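Local structure of Pvc2 (Photorhabdus asymbiotica subsp. asymbiotica, 6J0B) at residues 47-52 and 83-88; 39-44 and 56-61; 139-144 and 214-219; 124-129 and 153-158. The protein probably builds the contractile sheath around the inner tube of an extracellular contractile injection system, a machine related to phage tails that delivers proteins. All blocks are in the same frame, centred on the assembly; numbering follows the deposited sequence.

Contact 1: 47-52 and 83-88; sequences IRINSW and CYLVKT
The side chains of Arg48 and Tyr84 lie side by side, pointing the same way, with the guanidinium and ring planes 74° apart. The phenol oxygen sits at the guanidinium edge: Arg48 NH1 donates to Tyr84 OH over 3.1 Å, with the oxygen almost exactly in the guanidinium plane. Arg48 CG lies anti to the backbone N (chi1 177°), and a bend at chi3 (-85°) places NE 3.3 Å from Tyr84 OH, in a weak second bond. Nearer the backbone, Arg48 CB packs 3.7 Å from Tyr84 CE2. A long chain ending in several N-H groups suits this exposed border, since its aliphatic part packs while its tip bonds. On the other side of the strands Ile49, Cys83 and Leu85 are apolar and buried; Ile49 CG1 meets Leu85 CD1 at 3.7 Å, and Phe76 of helix 67-77 and Tyr55 of helix 52-58 cover Ile49. Ile49 and Cys83 form a hydrogen-bonded pair, with Ile49 N to Cys83 O at 2.7 Å and Cys83 N to Ile49 O at 3.1 Å; the bonds between Ile47 and Leu85 are weak. This is an antiparallel strand pair bordering a mixed, mostly parallel alpha/beta sheet, 47-49 being one of its two edge strands within this chain.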
loop_
_atom_site.group_PDB
_atom_site.type_symbol
_atom_site.label_atom_id
_atom_site.label_comp_id
_atom_site.label_asym_id
_atom_site.label_seq_id
_atom_site.Cartn_x
_atom_site.Cartn_y
_atom_site.Cartn_z
ATOM N N ILE A 47 57.836 38.474 -20.227
ATOM C CA ILE A 47 57.419 37.275 -20.937
ATOM C C ILE A 47 56.212 36.725 -20.195
ATOM O O ILE A 47 56.337 36.236 -19.066
ATOM C CB ILE A 47 58.550 36.240 -21.030
ATOM C CG1 ILE A 47 59.666 36.745 -21.949
ATOM C CG2 ILE A 47 58.027 34.922 -21.565
ATOM C CD1 ILE A 47 60.828 37.407 -21.239
ATOM N N ARG A 48 55.036 36.832 -20.805
ATOM C CA ARG A 48 53.833 36.317 -20.168
ATOM C C ARG A 48 53.821 34.801 -20.251
ATOM O O ARG A 48 53.919 34.227 -21.340
ATOM C CB ARG A 48 52.571 36.885 -20.806
ATOM C CG ARG A 48 51.318 36.298 -20.180
ATOM C CD ARG A 48 50.062 36.602 -20.956
ATOM N NE ARG A 48 49.507 37.901 -20.607
ATOM C CZ ARG A 48 48.257 38.266 -20.868
ATOM N NH1 ARG A 48 47.828 39.471 -20.520
ATOM N NH2 ARG A 48 47.434 37.420 -21.471
ATOM N N ILE A 49 53.698 34.157 -19.101
ATOM C CA ILE A 49 53.678 32.708 -18.992
ATOM C C ILE A 49 52.264 32.314 -18.592
ATOM O O ILE A 49 51.852 32.529 -17.448
ATOM C CB ILE A 49 54.716 32.214 -17.980
ATOM C CG1 ILE A 49 56.125 32.544 -18.472
ATOM C CG2 ILE A 49 54.583 30.751 -17.765
ATOM C CD1 ILE A 49 56.475 31.913 -19.795
ATOM N N ASN A 50 51.510 31.755 -19.538
ATOM C CA ASN A 50 50.098 31.488 -19.295
ATOM C C ASN A 50 49.887 30.267 -18.414
ATOM O O ASN A 50 48.881 30.188 -17.701
ATOM C CB ASN A 50 49.362 31.305 -20.619
ATOM C CG ASN A 50 49.169 32.604 -21.363
ATOM O OD1 ASN A 50 48.660 33.577 -20.810
ATOM N ND2 ASN A 50 49.577 32.630 -22.625
ATOM N N SER A 51 50.811 29.314 -18.443
ATOM C CA SER A 51 50.619 28.051 -17.747
ATOM C C SER A 51 51.977 27.428 -17.478
ATOM O O SER A 51 53.007 27.912 -17.946
ATOM C CB SER A 51 49.744 27.102 -18.560
ATOM O OG SER A 51 50.287 26.893 -19.849
ATOM N N TRP A 52 51.964 26.332 -16.720
ATOM C CA TRP A 52 53.202 25.614 -16.443
ATOM C C TRP A 52 53.746 24.954 -17.700
ATOM O O TRP A 52 54.965 24.854 -17.880
ATOM C CB TRP A 52 52.967 24.579 -15.346
ATOM C CG TRP A 52 54.024 23.536 -15.280
ATOM C CD1 TRP A 52 53.908 22.234 -15.649
ATOM C CD2 TRP A 52 55.371 23.709 -14.833
ATOM N NE1 TRP A 52 55.094 21.579 -15.453
ATOM C CE2 TRP A 52 56.011 22.464 -14.953
ATOM C CE3 TRP A 52 56.098 24.795 -14.341
ATOM C CZ2 TRP A 52 57.340 22.274 -14.598
ATOM C CZ3 TRP A 52 57.416 24.604 -13.991
ATOM C CH2 TRP A 52 58.025 23.355 -14.120
ATOM N N CYS A 83 51.441 34.661 -15.256
ATOM C CA CYS A 83 52.378 35.570 -14.618
ATOM C C CYS A 83 53.353 36.100 -15.654
ATOM O O CYS A 83 53.441 35.591 -16.772
ATOM C CB CYS A 83 53.145 34.881 -13.488
ATOM S SG CYS A 83 54.234 33.557 -14.036
ATOM N N TYR A 84 54.090 37.134 -15.268
ATOM C CA TYR A 84 55.122 37.721 -16.107
ATOM C C TYR A 84 56.493 37.427 -15.517
ATOM O O TYR A 84 56.636 37.217 -14.311
ATOM C CB TYR A 84 54.932 39.233 -16.246
ATOM C CG TYR A 84 53.689 39.633 -17.000
ATOM C CD1 TYR A 84 52.481 39.809 -16.342
ATOM C CD2 TYR A 84 53.724 39.839 -18.371
ATOM C CE1 TYR A 84 51.343 40.174 -17.029
ATOM C CE2 TYR A 84 52.594 40.204 -19.065
ATOM C CZ TYR A 84 51.407 40.370 -18.389
ATOM O OH TYR A 84 50.276 40.734 -19.078
ATOM N N LEU A 85 57.502 37.411 -16.381
ATOM C CA LEU A 85 58.885 37.168 -15.986
ATOM C C LEU A 85 59.720 38.355 -16.443
ATOM O O LEU A 85 60.029 38.479 -17.630
ATOM C CB LEU A 85 59.414 35.871 -16.594
ATOM C CG LEU A 85 59.331 34.566 -15.805
ATOM C CD1 LEU A 85 57.903 34.122 -15.598
ATOM C CD2 LEU A 85 60.119 33.490 -16.522
ATOM N N VAL A 86 60.084 39.225 -15.507
ATOM C CA VAL A 86 60.875 40.415 -15.793
ATOM C C VAL A 86 62.209 40.274 -15.080
ATOM O O VAL A 86 62.250 39.880 -13.911
ATOM C CB VAL A 86 60.147 41.699 -15.348
ATOM C CG1 VAL A 86 60.908 42.931 -15.791
ATOM C CG2 VAL A 86 58.745 41.731 -15.905
ATOM N N LYS A 87 63.297 40.576 -15.786
ATOM C CA LYS A 87 64.610 40.562 -15.160
ATOM C C LYS A 87 64.738 41.715 -14.172
ATOM O O LYS A 87 64.109 42.765 -14.322
ATOM C CB LYS A 87 65.714 40.632 -16.212
ATOM C CG LYS A 87 66.482 39.331 -16.339
ATOM C CD LYS A 87 67.534 39.382 -17.424
ATOM C CE LYS A 87 68.222 38.036 -17.557
ATOM N NZ LYS A 87 69.213 38.022 -18.664
ATOM N N THR A 88 65.570 41.508 -13.150
ATOM C CA THR A 88 65.522 42.349 -11.961
ATOM C C THR A 88 66.171 43.715 -12.147
ATOM O O THR A 88 65.848 44.639 -11.394
ATOM C CB THR A 88 66.172 41.621 -10.777
ATOM O OG1 THR A 88 66.068 42.428 -9.600
ATOM C CG2 THR A 88 67.639 41.317 -11.051
#

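Contact 2: 39-44 and 56-61; sequences QYISED and LNLIGN
Tyr40 and Ile59 mark the closest approach of the two backbones, with Tyr40 CA 6.9 Å from Ile59 CA. Segment 39-44 is irregular, whereas 56-61 carries the last, weakly bonded turn of a helix to about Leu58 and then opens into an extended residue, Ile59. The separation is too great for backbone pairing, and side chains bridge it instead. The CB of Tyr40 points toward the other segment, and its ring receives the methyl CG2 of Ile59 over one face in a CH-pi contact. CG2 stands 3.5 Å from the ring centroid, only 9° off the ring normal, while the two side chains cross at about a right angle. In Ile59, CG2 is anti to the carbonyl carbon and CG1 takes the crowded position between N and C (chi1 55°). A beta-branched residue suits this place, because one branch can meet the ring while the other leads elsewhere. Leu58 O lies 3.5 Å from Tyr40 CD1. Farther along, the methyls Ile41 CG2 and Leu58 CD2 touch at 4.2 Å, a light apolar contact. The whole joins the loop between strands 31-34 and 47-49 to the C-terminal end of helix 52-58. Ile41, buried, also packs on Ile47 and Leu85 of the neighbouring strands, while Asn57 packs on Thr320 of a second subunit.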
loop_
_atom_site.group_PDB
_atom_site.type_symbol
_atom_site.label_atom_id
_atom_site.label_comp_id
_atom_site.label_asym_id
_atom_site.label_seq_id
_atom_site.Cartn_x
_atom_site.Cartn_y
_atom_site.Cartn_z
ATOM N N GLN A 39 69.887 32.814 -18.744
ATOM C CA GLN A 39 70.075 32.849 -20.187
ATOM C C GLN A 39 68.778 32.723 -20.973
ATOM O O GLN A 39 68.809 32.838 -22.202
ATOM C CB GLN A 39 71.032 31.731 -20.612
ATOM C CG GLN A 39 70.472 30.318 -20.450
ATOM C CD GLN A 39 70.710 29.726 -19.068
ATOM O OE1 GLN A 39 71.002 30.442 -18.110
ATOM N NE2 GLN A 39 70.594 28.407 -18.965
ATOM N N TYR A 40 67.646 32.501 -20.310
ATOM C CA TYR A 40 66.424 32.189 -21.039
ATOM C C TYR A 40 65.572 33.412 -21.341
ATOM O O TYR A 40 64.935 33.468 -22.397
ATOM C CB TYR A 40 65.601 31.161 -20.268
ATOM C CG TYR A 40 66.134 29.764 -20.429
ATOM C CD1 TYR A 40 65.879 29.039 -21.585
ATOM C CD2 TYR A 40 66.900 29.171 -19.434
ATOM C CE1 TYR A 40 66.366 27.759 -21.745
ATOM C CE2 TYR A 40 67.388 27.888 -19.582
ATOM C CZ TYR A 40 67.119 27.189 -20.741
ATOM O OH TYR A 40 67.606 25.912 -20.898
ATOM N N ILE A 41 65.530 34.394 -20.448
ATOM C CA ILE A 41 64.756 35.606 -20.676
ATOM C C ILE A 41 65.716 36.757 -20.939
ATOM O O ILE A 41 66.859 36.759 -20.464
ATOM C CB ILE A 41 63.793 35.919 -19.511
ATOM C CG1 ILE A 41 64.522 36.435 -18.276
ATOM C CG2 ILE A 41 62.983 34.689 -19.144
ATOM C CD1 ILE A 41 63.610 37.165 -17.343
ATOM N N SER A 42 65.261 37.713 -21.737
ATOM C CA SER A 42 66.058 38.869 -22.107
ATOM C C SER A 42 65.719 40.051 -21.210
ATOM O O SER A 42 64.709 40.056 -20.502
ATOM C CB SER A 42 65.818 39.233 -23.572
ATOM O OG SER A 42 66.325 40.520 -23.874
ATOM N N GLU A 43 66.589 41.056 -21.237
ATOM C CA GLU A 43 66.301 42.301 -20.548
ATOM C C GLU A 43 65.167 43.046 -21.240
ATOM O O GLU A 43 64.914 42.879 -22.437
ATOM C CB GLU A 43 67.528 43.209 -20.517
ATOM C CG GLU A 43 68.493 42.995 -19.377
ATOM C CD GLU A 43 69.672 43.942 -19.471
ATOM O OE1 GLU A 43 70.672 43.736 -18.756
ATOM O OE2 GLU A 43 69.596 44.898 -20.275
ATOM N N ASP A 44 64.469 43.860 -20.447
ATOM C CA ASP A 44 63.574 44.923 -20.904
ATOM C C ASP A 44 62.373 44.419 -21.699
ATOM O O ASP A 44 61.819 45.161 -22.514
ATOM C CB ASP A 44 64.338 45.979 -21.711
ATOM C CG ASP A 44 65.006 47.011 -20.826
ATOM O OD1 ASP A 44 64.298 47.640 -20.013
ATOM O OD2 ASP A 44 66.237 47.187 -20.934
ATOM N N LEU A 56 57.290 25.430 -19.462
ATOM C CA LEU A 56 58.080 24.254 -19.789
ATOM C C LEU A 56 58.414 24.157 -21.271
ATOM O O LEU A 56 59.163 23.258 -21.663
ATOM C CB LEU A 56 57.338 23.001 -19.330
ATOM C CG LEU A 56 58.170 21.835 -18.802
ATOM C CD1 LEU A 56 59.173 22.317 -17.775
ATOM C CD2 LEU A 56 57.256 20.787 -18.201
ATOM N N ASN A 57 57.860 25.039 -22.104
ATOM C CA ASN A 57 58.312 25.159 -23.483
ATOM C C ASN A 57 59.458 26.150 -23.610
ATOM O O ASN A 57 60.303 26.006 -24.499
ATOM C CB ASN A 57 57.158 25.593 -24.384
ATOM C CG ASN A 57 56.036 24.582 -24.424
ATOM O OD1 ASN A 57 56.120 23.521 -23.809
ATOM N ND2 ASN A 57 54.971 24.911 -25.144
ATOM N N LEU A 58 59.498 27.155 -22.731
ATOM C CA LEU A 58 60.539 28.174 -22.797
ATOM C C LEU A 58 61.890 27.615 -22.376
ATOM O O LEU A 58 62.908 27.875 -23.028
ATOM C CB LEU A 58 60.157 29.361 -21.916
ATOM C CG LEU A 58 61.009 30.614 -22.080
ATOM C CD1 LEU A 58 60.628 31.335 -23.359
ATOM C CD2 LEU A 58 60.859 31.524 -20.874
ATOM N N ILE A 59 61.922 26.856 -21.287
ATOM C CA ILE A 59 63.115 26.143 -20.853
ATOM C C ILE A 59 62.964 24.686 -21.266
ATOM O O ILE A 59 61.848 24.157 -21.314
ATOM C CB ILE A 59 63.335 26.283 -19.335
ATOM C CG1 ILE A 59 62.103 25.822 -18.566
ATOM C CG2 ILE A 59 63.609 27.723 -18.979
ATOM C CD1 ILE A 59 62.414 25.287 -17.215
ATOM N N GLY A 60 64.084 24.045 -21.594
ATOM C CA GLY A 60 64.013 22.680 -22.091
ATOM C C GLY A 60 63.688 21.678 -21.002
ATOM O O GLY A 60 62.707 20.935 -21.092
ATOM N N ASN A 61 64.505 21.647 -19.955
ATOM C CA ASN A 61 64.342 20.718 -18.850
ATOM C C ASN A 61 63.971 21.469 -17.583
ATOM O O ASN A 61 64.375 22.618 -17.383
ATOM C CB ASN A 61 65.623 19.924 -18.585
ATOM C CG ASN A 61 66.028 19.059 -19.752
ATOM O OD1 ASN A 61 65.190 18.632 -20.546
ATOM N ND2 ASN A 61 67.322 18.785 -19.860
#

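Contact 3: 139-144 and 214-219; sequences NGAEEA and GEYNTG
Glu215, which packs on Ala141, offers a backbone oxygen held by two donors: Lys145 NZ, from the residue that follows 139-144, and more weakly Thr218 OG1, 3.3 Å from Glu215 O. The contact sets the short helix 141-144, the connection of a beta-alpha-beta unit, against the end of helix 210-216 within the subtilisin-like domain of a phage-tail-sheath protein. Between the segments themselves the meeting is packing. Ala141 points its CB toward the partner, and this one methyl touches two side chains: it is 3.5 Å from Tyr216 CZ and lies beside the carboxylate of Glu215. An alanine suits the spot, being small enough for the Tyr216 hydroxyl to come against Ala141 CA while Glu215 rests on its methyl. Tyr216 CG is anti to the carbonyl carbon (chi1 -72°), and the buried ring extends until its hydroxyl bonds to Thr137 O, just before the segment, which satisfies that polar end. A bend at chi2 (-74°) puts Glu215 CD 4.0 Å from Ala141 CB. Two carboxylates come near each other here, with Glu142 OE1 4.9 Å from Glu215 OE1, which may disfavour having both charged. One turn on, Ala144 CB meets the edge of the tyrosine ring, in its plane, 3.9 Å from Tyr216 CE1.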
loop_
_atom_site.group_PDB
_atom_site.type_symbol
_atom_site.label_atom_id
_atom_site.label_comp_id
_atom_site.label_asym_id
_atom_site.label_seq_id
_atom_site.Cartn_x
_atom_site.Cartn_y
_atom_site.Cartn_z
ATOM N N ASN A 139 66.310 36.083 19.995
ATOM C CA ASN A 139 67.282 36.890 20.716
ATOM C C ASN A 139 67.722 38.112 19.914
ATOM O O ASN A 139 67.664 39.237 20.414
ATOM C CB ASN A 139 68.485 36.011 21.079
ATOM C CG ASN A 139 69.451 36.686 22.030
ATOM O OD1 ASN A 139 69.147 37.719 22.625
ATOM N ND2 ASN A 139 70.626 36.089 22.188
ATOM N N GLY A 140 68.171 37.908 18.678
ATOM C CA GLY A 140 68.546 39.016 17.819
ATOM C C GLY A 140 67.427 39.404 16.876
ATOM O O GLY A 140 67.661 39.683 15.697
ATOM N N ALA A 141 66.201 39.440 17.400
ATOM C CA ALA A 141 65.017 39.469 16.551
ATOM C C ALA A 141 64.689 40.857 16.015
ATOM O O ALA A 141 64.174 40.970 14.898
ATOM C CB ALA A 141 63.817 38.915 17.318
ATOM N N GLU A 142 64.958 41.918 16.774
ATOM C CA GLU A 142 64.610 43.247 16.289
ATOM C C GLU A 142 65.619 43.795 15.289
ATOM O O GLU A 142 65.367 44.849 14.696
ATOM C CB GLU A 142 64.443 44.223 17.461
ATOM C CG GLU A 142 65.733 44.704 18.096
ATOM C CD GLU A 142 65.762 44.475 19.595
ATOM O OE1 GLU A 142 65.536 43.324 20.022
ATOM O OE2 GLU A 142 66.003 45.443 20.348
ATOM N N GLU A 143 66.743 43.107 15.082
ATOM C CA GLU A 143 67.673 43.482 14.024
ATOM C C GLU A 143 67.248 42.923 12.673
ATOM O O GLU A 143 67.568 43.513 11.636
ATOM C CB GLU A 143 69.080 42.992 14.358
ATOM C CG GLU A 143 69.505 43.232 15.793
ATOM C CD GLU A 143 70.526 42.216 16.265
ATOM O OE1 GLU A 143 71.023 42.350 17.402
ATOM O OE2 GLU A 143 70.829 41.279 15.497
ATOM N N ALA A 144 66.546 41.789 12.663
ATOM C CA ALA A 144 66.068 41.216 11.411
ATOM C C ALA A 144 64.890 41.994 10.846
ATOM O O ALA A 144 64.722 42.055 9.625
ATOM C CB ALA A 144 65.681 39.752 11.611
ATOM N N GLY A 214 55.944 35.442 18.280
ATOM C CA GLY A 214 55.459 36.600 19.004
ATOM C C GLY A 214 56.385 37.795 18.919
ATOM O O GLY A 214 55.932 38.938 19.011
ATOM N N GLU A 215 57.687 37.551 18.752
ATOM C CA GLU A 215 58.640 38.643 18.570
ATOM C C GLU A 215 58.421 39.350 17.244
ATOM O O GLU A 215 58.364 40.583 17.180
ATOM C CB GLU A 215 60.070 38.109 18.633
ATOM C CG GLU A 215 60.747 38.269 19.966
ATOM C CD GLU A 215 61.165 39.692 20.257
ATOM O OE1 GLU A 215 61.653 40.383 19.339
ATOM O OE2 GLU A 215 61.006 40.119 21.417
ATOM N N TYR A 216 58.293 38.578 16.170
ATOM C CA TYR A 216 58.326 39.140 14.831
ATOM C C TYR A 216 56.984 39.678 14.377
ATOM O O TYR A 216 56.944 40.461 13.430
ATOM C CB TYR A 216 58.819 38.088 13.843
ATOM C CG TYR A 216 60.288 37.802 13.994
ATOM C CD1 TYR A 216 61.228 38.537 13.288
ATOM C CD2 TYR A 216 60.737 36.812 14.855
ATOM C CE1 TYR A 216 62.574 38.289 13.427
ATOM C CE2 TYR A 216 62.080 36.559 15.003
ATOM C CZ TYR A 216 62.994 37.297 14.283
ATOM O OH TYR A 216 64.336 37.042 14.422
ATOM N N ASN A 217 55.895 39.300 15.037
ATOM C CA ASN A 217 54.572 39.705 14.589
ATOM C C ASN A 217 54.238 41.149 14.936
ATOM O O ASN A 217 53.284 41.698 14.378
ATOM C CB ASN A 217 53.523 38.779 15.201
ATOM C CG ASN A 217 52.275 38.676 14.366
ATOM O OD1 ASN A 217 52.332 38.652 13.140
ATOM N ND2 ASN A 217 51.132 38.606 15.029
ATOM N N THR A 218 54.993 41.784 15.833
ATOM C CA THR A 218 54.540 43.048 16.403
ATOM C C THR A 218 54.875 44.250 15.521
ATOM O O THR A 218 53.974 44.913 14.998
ATOM C CB THR A 218 55.134 43.232 17.803
ATOM O OG1 THR A 218 56.562 43.306 17.714
ATOM C CG2 THR A 218 54.744 42.065 18.700
ATOM N N GLY A 219 56.160 44.549 15.338
ATOM C CA GLY A 219 56.520 45.851 14.797
ATOM C C GLY A 219 56.586 46.001 13.289
ATOM O O GLY A 219 55.828 46.780 12.708
#

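Contact 4: 124-129 and 153-158; sequences GLFAVF and FAAVYY
Phe126 lays one face of its ring over the carbonyl of Phe153, whose oxygen stands 3.1 Å above the ring plane, over its centre. A chi1 of -166° puts Phe126 CG anti to the backbone N, on the side of the neighbouring strand. The ring's rim reaches Ala155, where Ala155 CB lies at the ring edge, 4.1 Å from Phe126 CZ; the small alanine lets the rim come close to the strand. On the other side of the sheet Phe129 packs differently, its ring tip against two apolar side chains: its CZ touches Ala154 CB at 3.6 Å and its CE2 meets Val156 CG2 at 3.7 Å. Val128 CG2 is a bump on the first side, set against the edge of the Tyr157 ring 3.6 Å from CE2. The backbones run parallel, 16° apart, joined by Ala127 N to Phe153 O at 2.9 Å and Phe129 N to Ala155 O at 3.2 Å, with a weak bond from Tyr157 N to Phe129 O. Helices 172-186 and 250-266 pack on the side bearing Phe126 and Ala155, and Tyr157 OH bonds to Tyr180 OH. Aromatic rings of one strand thus sit against small residues of the other on both faces of this parallel pair, and Phe153 O, though covered by the Phe126 ring, is satisfied by the Ala127 amide.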
loop_
_atom_site.group_PDB
_atom_site.type_symbol
_atom_site.label_atom_id
_atom_site.label_comp_id
_atom_site.label_asym_id
_atom_site.label_seq_id
_atom_site.Cartn_x
_atom_site.Cartn_y
_atom_site.Cartn_z
ATOM N N GLY A 124 48.710 50.476 -7.727
ATOM C CA GLY A 124 48.071 49.317 -7.143
ATOM C C GLY A 124 48.966 48.127 -6.880
ATOM O O GLY A 124 48.463 47.004 -6.788
ATOM N N LEU A 125 50.269 48.333 -6.738
ATOM C CA LEU A 125 51.204 47.224 -6.608
ATOM C C LEU A 125 51.352 46.805 -5.151
ATOM O O LEU A 125 51.635 47.633 -4.281
ATOM C CB LEU A 125 52.565 47.612 -7.182
ATOM C CG LEU A 125 52.889 47.223 -8.626
ATOM C CD1 LEU A 125 52.804 45.724 -8.792
ATOM C CD2 LEU A 125 51.985 47.924 -9.622
ATOM N N PHE A 126 51.158 45.516 -4.892
ATOM C CA PHE A 126 51.483 44.887 -3.620
ATOM C C PHE A 126 52.705 44.007 -3.837
ATOM O O PHE A 126 52.840 43.380 -4.889
ATOM C CB PHE A 126 50.304 44.057 -3.107
ATOM C CG PHE A 126 50.425 43.645 -1.668
ATOM C CD1 PHE A 126 49.931 44.456 -0.661
ATOM C CD2 PHE A 126 51.010 42.439 -1.325
ATOM C CE1 PHE A 126 50.041 44.079 0.659
ATOM C CE2 PHE A 126 51.120 42.061 -0.007
ATOM C CZ PHE A 126 50.634 42.881 0.984
ATOM N N ALA A 127 53.600 43.955 -2.855
ATOM C CA ALA A 127 54.908 43.335 -3.053
ATOM C C ALA A 127 55.222 42.356 -1.933
ATOM O O ALA A 127 55.712 42.758 -0.878
ATOM C CB ALA A 127 56.001 44.396 -3.143
ATOM N N VAL A 128 54.998 41.073 -2.175
ATOM C CA VAL A 128 55.358 40.030 -1.222
ATOM C C VAL A 128 56.774 39.561 -1.537
ATOM O O VAL A 128 57.083 39.222 -2.684
ATOM C CB VAL A 128 54.349 38.870 -1.270
ATOM C CG1 VAL A 128 53.859 38.636 -2.682
ATOM C CG2 VAL A 128 54.942 37.598 -0.711
ATOM N N PHE A 129 57.652 39.568 -0.536
ATOM C CA PHE A 129 58.977 38.986 -0.714
ATOM C C PHE A 129 59.337 38.160 0.517
ATOM O O PHE A 129 58.524 37.961 1.422
ATOM C CB PHE A 129 60.039 40.045 -1.031
ATOM C CG PHE A 129 59.810 41.370 -0.384
ATOM C CD1 PHE A 129 59.356 42.443 -1.133
ATOM C CD2 PHE A 129 60.087 41.561 0.952
ATOM C CE1 PHE A 129 59.161 43.674 -0.554
ATOM C CE2 PHE A 129 59.889 42.791 1.534
ATOM C CZ PHE A 129 59.433 43.848 0.779
ATOM N N PHE A 153 52.625 48.203 1.766
ATOM C CA PHE A 153 52.296 47.388 0.610
ATOM C C PHE A 153 53.070 46.088 0.569
ATOM O O PHE A 153 52.973 45.356 -0.418
ATOM C CB PHE A 153 52.561 48.166 -0.677
ATOM C CG PHE A 153 51.899 49.500 -0.713
ATOM C CD1 PHE A 153 52.588 50.639 -0.333
ATOM C CD2 PHE A 153 50.584 49.619 -1.120
ATOM C CE1 PHE A 153 51.979 51.866 -0.353
ATOM C CE2 PHE A 153 49.971 50.848 -1.146
ATOM C CZ PHE A 153 50.670 51.969 -0.759
ATOM N N ALA A 154 53.835 45.780 1.602
ATOM C CA ALA A 154 54.710 44.628 1.566
ATOM C C ALA A 154 54.410 43.681 2.716
ATOM O O ALA A 154 54.057 44.102 3.820
ATOM C CB ALA A 154 56.170 45.062 1.606
ATOM N N ALA A 155 54.547 42.392 2.434
ATOM C CA ALA A 155 54.422 41.343 3.428
ATOM C C ALA A 155 55.629 40.431 3.313
ATOM O O ALA A 155 56.109 40.162 2.210
ATOM C CB ALA A 155 53.133 40.545 3.241
ATOM N N VAL A 156 56.127 39.970 4.454
ATOM C CA VAL A 156 57.324 39.142 4.514
ATOM C C VAL A 156 56.940 37.807 5.130
ATOM O O VAL A 156 56.393 37.764 6.237
ATOM C CB VAL A 156 58.440 39.820 5.322
ATOM C CG1 VAL A 156 59.624 38.910 5.440
ATOM C CG2 VAL A 156 58.851 41.112 4.663
ATOM N N TYR A 157 57.220 36.724 4.414
ATOM C CA TYR A 157 56.940 35.371 4.876
ATOM C C TYR A 157 58.275 34.695 5.145
ATOM O O TYR A 157 59.132 34.653 4.258
ATOM C CB TYR A 157 56.105 34.608 3.849
ATOM C CG TYR A 157 54.751 35.243 3.613
ATOM C CD1 TYR A 157 53.648 34.871 4.365
ATOM C CD2 TYR A 157 54.579 36.224 2.647
ATOM C CE1 TYR A 157 52.417 35.458 4.162
ATOM C CE2 TYR A 157 53.354 36.815 2.440
ATOM C CZ TYR A 157 52.278 36.427 3.196
ATOM O OH TYR A 157 51.055 37.014 2.983
ATOM N N TYR A 158 58.476 34.219 6.379
ATOM C CA TYR A 158 59.840 33.899 6.794
ATOM C C TYR A 158 60.421 32.618 6.189
ATOM O O TYR A 158 61.391 32.731 5.430
ATOM C CB TYR A 158 59.956 33.876 8.327
ATOM C CG TYR A 158 61.149 33.110 8.856
ATOM C CD1 TYR A 158 62.454 33.521 8.591
ATOM C CD2 TYR A 158 60.967 31.982 9.639
ATOM C CE1 TYR A 158 63.524 32.805 9.052
ATOM C CE2 TYR A 158 62.038 31.274 10.127
ATOM C CZ TYR A 158 63.311 31.694 9.834
ATOM O OH TYR A 158 64.379 30.986 10.319
#

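How the contacts relate
Contacts 1 and 4 belong to one mixed sheet: contact 1 pairs an edge strand with the next, and contact 4 joins two parallel strands farther in, with centres 18 Å apart. Contact 2 lies about 10 Å from contact 1, centre to centre, and touches it through Ile41; their segments alternate along the chain, and strand 47-49 leads into helix 52-58. Contacts 3 and 4 alternate too, because helix 141-144 connects strands 126-130 and 154-157; their nearest atoms are about 7 Å apart. Contacts 1 and 2 close before 3 and 4 open. Contacts 2 and 3 are about 39 Å apart between centres, so the four sample one edge, the middle and the flanks of the sheet.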